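PDB 2ZYZ: uncharacterized protein from Pyrobaculum aerophilum, which is probably the structural subunit of a splicing endonuclease and may bind nucleic acid. Local coordinates for residues E41-K46 and R55-V60; P85-L90 and Y99-K104. One frame throughout, in Å; residues are numbered along the deposited sequence.

Interaction 1 (E41-K46 and R55-V60)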
ATOM      1  N   GLU C  41     -10.014   3.016 -32.347  1.00 30.10           N
ATOM      2  CA  GLU C  41      -9.580   4.383 -32.500  1.00 31.65           C
ATOM      3  C   GLU C  41      -8.550   4.776 -31.440  1.00 31.71           C
ATOM      4  O   GLU C  41      -8.706   4.479 -30.284  1.00 29.96           O
ATOM      5  CB  GLU C  41     -10.767   5.328 -32.473  1.00 31.65           C
ATOM      6  CG  GLU C  41     -10.458   6.662 -33.048  1.00 36.02           C
ATOM      7  CD  GLU C  41     -11.455   7.692 -32.671  1.00 40.69           C
ATOM      8  OE1 GLU C  41     -12.357   7.375 -31.918  1.00 42.41           O
ATOM      9  OE2 GLU C  41     -11.341   8.824 -33.115  1.00 43.00           O
ATOM     10  N   GLN C  42      -7.504   5.459 -31.859  1.00 32.02           N
ATOM     11  CA  GLN C  42      -6.598   6.053 -30.913  1.00 33.59           C
ATOM     12  C   GLN C  42      -6.972   7.462 -30.657  1.00 34.51           C
ATOM     13  O   GLN C  42      -7.028   8.232 -31.576  1.00 35.21           O
ATOM     14  CB  GLN C  42      -5.168   5.933 -31.392  1.00 34.15           C
ATOM     15  CG  GLN C  42      -4.150   6.328 -30.383  1.00 36.36           C
ATOM     16  CD  GLN C  42      -3.726   5.152 -29.561  1.00 39.56           C
ATOM     17  OE1 GLN C  42      -3.736   4.071 -30.064  1.00 41.82           O
ATOM     18  NE2 GLN C  42      -3.318   5.366 -28.318  1.00 38.11           N
ATOM     19  N   LEU C  43      -7.280   7.792 -29.402  1.00 34.32           N
ATOM     20  CA  LEU C  43      -7.789   9.090 -29.022  1.00 35.71           C
ATOM     21  C   LEU C  43      -6.703  10.030 -28.598  1.00 36.76           C
ATOM     22  O   LEU C  43      -6.843  11.216 -28.630  1.00 36.92           O
ATOM     23  CB  LEU C  43      -8.832   9.024 -27.914  1.00 35.47           C
ATOM     24  CG  LEU C  43     -10.038   8.185 -28.243  1.00 35.37           C
ATOM     25  CD1 LEU C  43     -11.039   8.250 -27.190  1.00 34.13           C
ATOM     26  CD2 LEU C  43     -10.649   8.706 -29.487  1.00 36.36           C
ATOM     27  N   ASP C  44      -5.574   9.475 -28.238  1.00 38.21           N
ATOM     28  CA  ASP C  44      -4.569  10.238 -27.514  1.00 39.20           C
ATOM     29  C   ASP C  44      -3.359   9.442 -27.208  1.00 39.04           C
ATOM     30  O   ASP C  44      -3.299   8.241 -27.424  1.00 39.44           O
ATOM     31  CB  ASP C  44      -5.124  10.767 -26.213  1.00 40.10           C
ATOM     32  CG  ASP C  44      -4.840  12.206 -26.003  1.00 43.18           C
ATOM     33  OD1 ASP C  44      -3.936  12.775 -26.647  1.00 47.02           O
ATOM     34  OD2 ASP C  44      -5.535  12.788 -25.170  1.00 46.20           O
ATOM     35  N   ASP C  45      -2.362  10.135 -26.716  1.00 38.39           N
ATOM     36  CA  ASP C  45      -1.381   9.460 -25.961  1.00 37.69           C
ATOM     37  C   ASP C  45      -2.084   8.616 -24.928  1.00 35.59           C
ATOM     38  O   ASP C  45      -2.710   9.118 -24.055  1.00 36.16           O
ATOM     39  CB  ASP C  45      -0.505  10.429 -25.206  1.00 38.96           C
ATOM     40  CG  ASP C  45       0.926  10.154 -25.407  1.00 41.67           C
ATOM     41  OD1 ASP C  45       1.451  10.717 -26.370  1.00 45.83           O
ATOM     42  OD2 ASP C  45       1.533   9.407 -24.627  1.00 43.99           O
ATOM     43  N   LYS C  46      -1.971   7.327 -25.051  1.00 32.65           N
ATOM     44  CA  LYS C  46      -2.300   6.444 -23.958  1.00 30.09           C
ATOM     45  C   LYS C  46      -3.765   6.142 -23.770  1.00 28.11           C
ATOM     46  O   LYS C  46      -4.118   5.371 -22.921  1.00 26.02           O
ATOM     47  CB  LYS C  46      -1.674   6.908 -22.675  1.00 30.12           C
ATOM     48  CG  LYS C  46      -0.284   6.482 -22.622  1.00 32.30           C
ATOM     49  CD  LYS C  46       0.420   7.007 -21.461  1.00 37.03           C
ATOM     50  CE  LYS C  46       0.120   8.466 -21.161  1.00 37.14           C
ATOM     51  NZ  LYS C  46       0.856   8.824 -19.918  1.00 38.97           N
ATOM     52  N   ARG C  55     -17.304  -2.378 -26.704  1.00 26.95           N
ATOM     53  CA  ARG C  55     -16.200  -1.436 -26.748  1.00 25.80           C
ATOM     54  C   ARG C  55     -15.821  -0.910 -25.390  1.00 23.69           C
ATOM     55  O   ARG C  55     -16.656  -0.579 -24.610  1.00 23.02           O
ATOM     56  CB  ARG C  55     -16.528  -0.264 -27.646  1.00 26.01           C
ATOM     57  CG  ARG C  55     -17.041  -0.689 -28.977  1.00 29.61           C
ATOM     58  CD  ARG C  55     -16.988   0.371 -29.983  1.00 32.76           C
ATOM     59  NE  ARG C  55     -16.938  -0.161 -31.328  1.00 34.27           N
ATOM     60  CZ  ARG C  55     -17.112   0.607 -32.401  1.00 34.57           C
ATOM     61  NH1 ARG C  55     -17.064   0.086 -33.589  1.00 32.88           N
ATOM     62  NH2 ARG C  55     -17.296   1.904 -32.265  1.00 31.18           N
ATOM     63  N   TYR C  56     -14.524  -0.825 -25.156  1.00 22.90           N
ATOM     64  CA  TYR C  56     -13.997  -0.273 -23.935  1.00 22.81           C
ATOM     65  C   TYR C  56     -13.066   0.902 -24.209  1.00 20.99           C
ATOM     66  O   TYR C  56     -12.460   0.953 -25.201  1.00 21.01           O
ATOM     67  CB  TYR C  56     -13.192  -1.321 -23.186  1.00 24.20           C
ATOM     68  CG  TYR C  56     -13.845  -2.662 -22.865  1.00 27.03           C
ATOM     69  CD1 TYR C  56     -13.794  -3.674 -23.759  1.00 28.45           C
ATOM     70  CD2 TYR C  56     -14.407  -2.916 -21.653  1.00 29.03           C
ATOM     71  CE1 TYR C  56     -14.320  -4.833 -23.515  1.00 30.39           C
ATOM     72  CE2 TYR C  56     -14.956  -4.125 -21.395  1.00 30.33           C
ATOM     73  CZ  TYR C  56     -14.888  -5.087 -22.344  1.00 29.76           C
ATOM     74  OH  TYR C  56     -15.375  -6.361 -22.194  1.00 31.04           O
ATOM     75  N   LEU C  57     -12.956   1.792 -23.255  1.00 19.60           N
ATOM     76  CA  LEU C  57     -11.978   2.814 -23.299  1.00 19.06           C
ATOM     77  C   LEU C  57     -10.791   2.416 -22.463  1.00 19.31           C
ATOM     78  O   LEU C  57     -10.936   2.233 -21.297  1.00 20.02           O
ATOM     79  CB  LEU C  57     -12.556   4.123 -22.813  1.00 18.79           C
ATOM     80  CG  LEU C  57     -11.702   5.373 -22.821  1.00 21.42           C
ATOM     81  CD1 LEU C  57     -11.398   5.766 -24.207  1.00 23.23           C
ATOM     82  CD2 LEU C  57     -12.401   6.451 -22.113  1.00 21.80           C
ATOM     83  N   PHE C  58      -9.641   2.270 -23.103  1.00 18.21           N
ATOM     84  CA  PHE C  58      -8.415   1.873 -22.463  1.00 17.32           C
ATOM     85  C   PHE C  58      -7.541   3.075 -22.140  1.00 17.70           C
ATOM     86  O   PHE C  58      -7.398   3.962 -22.956  1.00 18.33           O
ATOM     87  CB  PHE C  58      -7.635   0.901 -23.304  1.00 17.46           C
ATOM     88  CG  PHE C  58      -8.216  -0.453 -23.349  1.00 17.70           C
ATOM     89  CD1 PHE C  58      -9.180  -0.743 -24.237  1.00 17.54           C
ATOM     90  CD2 PHE C  58      -7.782  -1.445 -22.501  1.00 19.22           C
ATOM     91  CE1 PHE C  58      -9.712  -2.002 -24.273  1.00 18.03           C
ATOM     92  CE2 PHE C  58      -8.321  -2.677 -22.534  1.00 20.96           C
ATOM     93  CZ  PHE C  58      -9.282  -2.953 -23.423  1.00 19.66           C
ATOM     94  N   TYR C  59      -6.911   3.020 -20.972  1.00 17.22           N
ATOM     95  CA  TYR C  59      -5.928   4.006 -20.572  1.00 17.61           C
ATOM     96  C   TYR C  59      -4.687   3.278 -20.089  1.00 16.97           C
ATOM     97  O   TYR C  59      -4.757   2.450 -19.227  1.00 16.24           O
ATOM     98  CB  TYR C  59      -6.494   4.932 -19.504  1.00 18.74           C
ATOM     99  CG  TYR C  59      -5.562   5.995 -19.023  1.00 19.78           C
ATOM    100  CD1 TYR C  59      -4.986   6.863 -19.885  1.00 21.08           C
ATOM    101  CD2 TYR C  59      -5.271   6.128 -17.701  1.00 22.62           C
ATOM    102  CE1 TYR C  59      -4.162   7.811 -19.468  1.00 22.90           C
ATOM    103  CE2 TYR C  59      -4.417   7.082 -17.275  1.00 24.06           C
ATOM    104  CZ  TYR C  59      -3.875   7.915 -18.174  1.00 23.33           C
ATOM    105  OH  TYR C  59      -3.045   8.835 -17.755  1.00 24.39           O
ATOM    106  N   VAL C  60      -3.543   3.583 -20.667  1.00 16.15           N
ATOM    107  CA  VAL C  60      -2.348   2.844 -20.415  1.00 16.43           C
ATOM    108  C   VAL C  60      -1.577   3.531 -19.294  1.00 16.94           C
ATOM    109  O   VAL C  60      -1.365   4.691 -19.380  1.00 17.23           O
ATOM    110  CB  VAL C  60      -1.430   2.788 -21.666  1.00 17.06           C
ATOM    111  CG1 VAL C  60      -0.154   2.220 -21.339  1.00 17.24           C
ATOM    112  CG2 VAL C  60      -2.060   2.027 -22.737  1.00 18.71           C
TER
HETATM  113  O   HOH W   1      -0.719   7.019 -17.957  1.00 28.15           O
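The beta meander of strands 38-44, 47-51 and 55-62 first turns at Asp-45 and Lys-46, and Lys-46 meets Tyr-59 and Val-60 of the third strand, one step beyond the Phe-48 and Phe-58 backbone bond. The main-chain oxygen of Lys-46 accepts from Val-60 N at 2.9 Å, with an N-H...O angle of 153° and the donor in the carbonyl plane. The same oxygen takes a CA-H...O contact from Tyr-59 CA at 3.3 Å and lies near CD1 of that residue's ring, so backbone and ring both crowd one acceptor. Asp-45 and Lys-46 have the backbone conformations of the middle residues of a type II turn, Lys-46 with positive phi. Strand 47-51, which follows, lies between strands 38-44 and 55-62: its Ile-47 touches the side chains of Leu-57 and Tyr-59. The lysine chain crosses Val-60 at about a right angle, its CD 3.6 Å from Val-60 O. Bent at chi3 (-43°), it brings Lys-46 NZ to 3.1 Å from the oxygen of a water. That water donates to Val-60 O at 2.8 Å and is weakly bonded to Tyr-59 OH, so ammonium, carbonyl and phenol share one solvent molecule. Farther back along the strands, Leu-43 and Leu-57 touch methyl to methyl, CD1 to CD1 at 3.9 Å, their side chains crossing steeply; Leu-57 reaches there with CG anti to its backbone N (chi1 -178°).

Interaction 2 (P85-L90 and Y99-K104)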
ATOM      1  N   PRO C  85     -17.281   1.229 -20.688  1.00 21.75           N
ATOM      2  CA  PRO C  85     -16.462   0.990 -19.520  1.00 20.91           C
ATOM      3  C   PRO C  85     -15.010   1.320 -19.741  1.00 18.88           C
ATOM      4  O   PRO C  85     -14.535   1.197 -20.844  1.00 18.62           O
ATOM      5  CB  PRO C  85     -16.588  -0.493 -19.294  1.00 21.42           C
ATOM      6  CG  PRO C  85     -16.972  -1.022 -20.540  1.00 24.36           C
ATOM      7  CD  PRO C  85     -17.775  -0.040 -21.215  1.00 22.48           C
ATOM      8  N   VAL C  86     -14.336   1.682 -18.664  1.00 17.20           N
ATOM      9  CA  VAL C  86     -12.928   2.086 -18.689  1.00 16.20           C
ATOM     10  C   VAL C  86     -12.050   0.964 -18.136  1.00 16.96           C
ATOM     11  O   VAL C  86     -12.372   0.376 -17.144  1.00 16.69           O
ATOM     12  CB  VAL C  86     -12.703   3.381 -17.894  1.00 15.65           C
ATOM     13  CG1 VAL C  86     -11.288   3.844 -17.945  1.00 15.79           C
ATOM     14  CG2 VAL C  86     -13.604   4.442 -18.393  1.00 15.57           C
ATOM     15  N   VAL C  87     -10.969   0.674 -18.817  1.00 15.91           N
ATOM     16  CA  VAL C  87     -10.021  -0.345 -18.436  1.00 15.84           C
ATOM     17  C   VAL C  87      -8.673   0.335 -18.370  1.00 15.98           C
ATOM     18  O   VAL C  87      -8.284   0.993 -19.277  1.00 16.46           O
ATOM     19  CB  VAL C  87      -9.947  -1.512 -19.436  1.00 17.30           C
ATOM     20  CG1 VAL C  87      -8.972  -2.548 -19.013  1.00 17.68           C
ATOM     21  CG2 VAL C  87     -11.269  -2.158 -19.582  1.00 17.19           C
ATOM     22  N   LEU C  88      -8.003   0.167 -17.261  1.00 14.82           N
ATOM     23  CA  LEU C  88      -6.638   0.609 -17.098  1.00 14.48           C
ATOM     24  C   LEU C  88      -5.700  -0.505 -17.502  1.00 14.96           C
ATOM     25  O   LEU C  88      -5.753  -1.543 -16.979  1.00 14.76           O
ATOM     26  CB  LEU C  88      -6.363   1.002 -15.655  1.00 13.75           C
ATOM     27  CG  LEU C  88      -7.268   2.077 -15.120  1.00 14.70           C
ATOM     28  CD1 LEU C  88      -7.097   2.338 -13.667  1.00 12.84           C
ATOM     29  CD2 LEU C  88      -7.298   3.287 -15.955  1.00 16.43           C
ATOM     30  N   ALA C  89      -4.827  -0.240 -18.442  1.00 14.52           N
ATOM     31  CA  ALA C  89      -3.893  -1.229 -18.853  1.00 13.95           C
ATOM     32  C   ALA C  89      -2.582  -0.927 -18.159  1.00 14.94           C
ATOM     33  O   ALA C  89      -1.953  -0.007 -18.496  1.00 15.48           O
ATOM     34  CB  ALA C  89      -3.704  -1.168 -20.332  1.00 14.11           C
ATOM     35  N   LEU C  90      -2.201  -1.754 -17.212  1.00 13.99           N
ATOM     36  CA  LEU C  90      -1.008  -1.517 -16.426  1.00 14.10           C
ATOM     37  C   LEU C  90       0.191  -2.244 -16.987  1.00 15.30           C
ATOM     38  O   LEU C  90       0.135  -3.406 -17.149  1.00 14.91           O
ATOM     39  CB  LEU C  90      -1.218  -1.963 -15.000  1.00 14.59           C
ATOM     40  CG  LEU C  90      -2.535  -1.546 -14.351  1.00 12.99           C
ATOM     41  CD1 LEU C  90      -2.662  -2.059 -13.001  1.00 15.03           C
ATOM     42  CD2 LEU C  90      -2.800  -0.179 -14.362  1.00 14.52           C
ATOM     43  N   TYR C  99      -4.729  -5.852 -16.491  1.00 15.90           N
ATOM     44  CA  TYR C  99      -5.849  -4.914 -16.664  1.00 15.87           C
ATOM     45  C   TYR C  99      -6.759  -4.800 -15.434  1.00 15.25           C
ATOM     46  O   TYR C  99      -7.060  -5.774 -14.813  1.00 16.29           O
ATOM     47  CB  TYR C  99      -6.705  -5.233 -17.894  1.00 16.58           C
ATOM     48  CG  TYR C  99      -5.932  -5.486 -19.182  1.00 16.49           C
ATOM     49  CD1 TYR C  99      -5.476  -6.723 -19.491  1.00 19.14           C
ATOM     50  CD2 TYR C  99      -5.661  -4.480 -20.053  1.00 17.34           C
ATOM     51  CE1 TYR C  99      -4.804  -6.956 -20.651  1.00 17.71           C
ATOM     52  CE2 TYR C  99      -4.989  -4.694 -21.176  1.00 15.01           C
ATOM     53  CZ  TYR C  99      -4.563  -5.932 -21.505  1.00 17.14           C
ATOM     54  OH  TYR C  99      -3.862  -6.135 -22.653  1.00 17.44           O
ATOM     55  N   TYR C 100      -7.159  -3.579 -15.090  1.00 14.79           N
ATOM     56  CA  TYR C 100      -8.152  -3.340 -14.087  1.00 15.09           C
ATOM     57  C   TYR C 100      -9.325  -2.496 -14.648  1.00 15.55           C
ATOM     58  O   TYR C 100      -9.111  -1.515 -15.238  1.00 14.79           O
ATOM     59  CB  TYR C 100      -7.532  -2.636 -12.868  1.00 15.96           C
ATOM     60  CG  TYR C 100      -6.879  -3.533 -11.848  1.00 15.21           C
ATOM     61  CD1 TYR C 100      -5.688  -4.175 -12.100  1.00 12.57           C
ATOM     62  CD2 TYR C 100      -7.451  -3.734 -10.630  1.00 14.61           C
ATOM     63  CE1 TYR C 100      -5.107  -4.977 -11.193  1.00 15.10           C
ATOM     64  CE2 TYR C 100      -6.872  -4.525  -9.713  1.00 16.55           C
ATOM     65  CZ  TYR C 100      -5.714  -5.175  -9.986  1.00 14.11           C
ATOM     66  OH  TYR C 100      -5.167  -5.961  -9.031  1.00 16.92           O
ATOM     67  N   TYR C 101     -10.542  -2.884 -14.351  1.00 14.75           N
ATOM     68  CA  TYR C 101     -11.640  -1.947 -14.465  1.00 15.89           C
ATOM     69  C   TYR C 101     -11.541  -0.808 -13.475  1.00 14.93           C
ATOM     70  O   TYR C 101     -11.115  -1.001 -12.394  1.00 14.77           O
ATOM     71  CB  TYR C 101     -13.005  -2.613 -14.249  1.00 18.02           C
ATOM     72  CG  TYR C 101     -13.261  -3.828 -15.070  1.00 20.18           C
ATOM     73  CD1 TYR C 101     -13.385  -5.047 -14.479  1.00 22.97           C
ATOM     74  CD2 TYR C 101     -13.425  -3.751 -16.413  1.00 21.70           C
ATOM     75  CE1 TYR C 101     -13.608  -6.122 -15.175  1.00 23.64           C
ATOM     76  CE2 TYR C 101     -13.671  -4.862 -17.142  1.00 24.19           C
ATOM     77  CZ  TYR C 101     -13.761  -6.058 -16.495  1.00 23.60           C
ATOM     78  OH  TYR C 101     -13.980  -7.193 -17.179  1.00 26.07           O
ATOM     79  N   VAL C 102     -12.006   0.360 -13.875  1.00 14.30           N
ATOM     80  CA  VAL C 102     -12.226   1.436 -12.954  1.00 14.06           C
ATOM     81  C   VAL C 102     -13.539   2.177 -13.246  1.00 15.80           C
ATOM     82  O   VAL C 102     -13.917   2.271 -14.369  1.00 16.60           O
ATOM     83  CB  VAL C 102     -11.061   2.392 -12.946  1.00 14.05           C
ATOM     84  CG1 VAL C 102     -10.917   3.034 -14.231  1.00 15.41           C
ATOM     85  CG2 VAL C 102     -11.168   3.351 -11.898  1.00 14.82           C
ATOM     86  N   ARG C 103     -14.196   2.661 -12.223  1.00 15.42           N
ATOM     87  CA  ARG C 103     -15.412   3.431 -12.358  1.00 16.11           C
ATOM     88  C   ARG C 103     -15.532   4.447 -11.244  1.00 16.49           C
ATOM     89  O   ARG C 103     -14.946   4.256 -10.252  1.00 15.45           O
ATOM     90  CB  ARG C 103     -16.618   2.519 -12.316  1.00 17.06           C
ATOM     91  CG  ARG C 103     -16.943   1.956 -11.022  1.00 17.23           C
ATOM     92  CD  ARG C 103     -17.918   0.815 -11.209  1.00 23.33           C
ATOM     93  NE  ARG C 103     -18.769   0.607 -10.061  1.00 30.15           N
ATOM     94  CZ  ARG C 103     -18.397  -0.040  -8.987  1.00 32.29           C
ATOM     95  NH1 ARG C 103     -17.183  -0.526  -8.940  1.00 36.31           N
ATOM     96  NH2 ARG C 103     -19.217  -0.199  -7.970  1.00 31.71           N
ATOM     97  N   LYS C 104     -16.315   5.492 -11.416  1.00 16.79           N
ATOM     98  CA  LYS C 104     -16.724   6.318 -10.297  1.00 18.30           C
ATOM     99  C   LYS C 104     -17.924   5.715  -9.616  1.00 18.99           C
ATOM    100  O   LYS C 104     -18.889   5.508 -10.226  1.00 20.16           O
ATOM    101  CB  LYS C 104     -17.075   7.709 -10.785  1.00 19.74           C
ATOM    102  CG  LYS C 104     -17.431   8.751  -9.772  1.00 22.91           C
ATOM    103  CD  LYS C 104     -17.131  10.179 -10.216  1.00 26.15           C
ATOM    104  CE  LYS C 104     -17.510  11.202  -9.155  1.00 28.35           C
ATOM    105  NZ  LYS C 104     -17.577  12.625  -9.665  1.00 29.22           N
TER
HETATM  106  O   HOH W   2     -15.954   2.670 -16.225  0.50 11.59           O
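Val-102 holds CG1 in the crowded position between its backbone N and carbonyl carbon (chi1 64°), while Leu-88 swings CG away from its own carbonyl (chi1 -57°), and the two groups meet on one face of the sheet. CG1 of Val-102 rests 3.9 Å from Leu-88 CG and is bordered on another side by Val-86 CG1, at 3.8 Å; the two valine side chains lie side by side, pointing the same way. Replacing Leu-88 with an alanine would probably strip Val-102 CG1 of its leucine neighbour, leaving Val-86 CG1 as its apolar partner from this strand, and open a gap next to Leu-72 of helix 69-81. The strands form an antiparallel beta hairpin, in which Leu-88 and Tyr-100 are a hydrogen-bonded pair: Leu-88 N gives to Tyr-100 O at 2.9 Å, and Tyr-100 N returns a bond to Leu-88 O at 3.1 Å. Toward Val-86 the strands draw apart, and a water there accepts from Val-86 N and donates to Val-102 O at 2.8 Å. On the other face, Val-87 sets CG1 against Tyr-99 CB at 3.7 Å, and Ala-89 CB approaches Tyr-99 CE2 obliquely at 3.8 Å. The phenol of Tyr-99 bonds Asp-31 of helix 23-34, which fixes the far end of the ring. Residues 100-104 also pair antiparallel with a strand of another protein chain, carrying the sheet across the interface.

Going from the N terminus, helix 23-34 precedes the sheet, and interaction 1 then closes a short loop of the chain, taking the first turn to the third strand around strand 47-51. After strand 55-62 the chain passes through helix 69-81 and returns as strand 86-91, parallel to and beside 55-62, a beta-alpha-beta crossover between the antiparallel strands on either side. Interaction 2 closes the last hairpin. The two loops follow in series and neither nest nor cross, yet they are joined side by side, Leu-57 O probably accepting a hydrogen bond from Val-87 N at 2.9 Å, and Phe-58 CE2 packing on Val-87 CG1. Both belong to one sheet, which runs within this chain from strand 38-44 to strand 97-104.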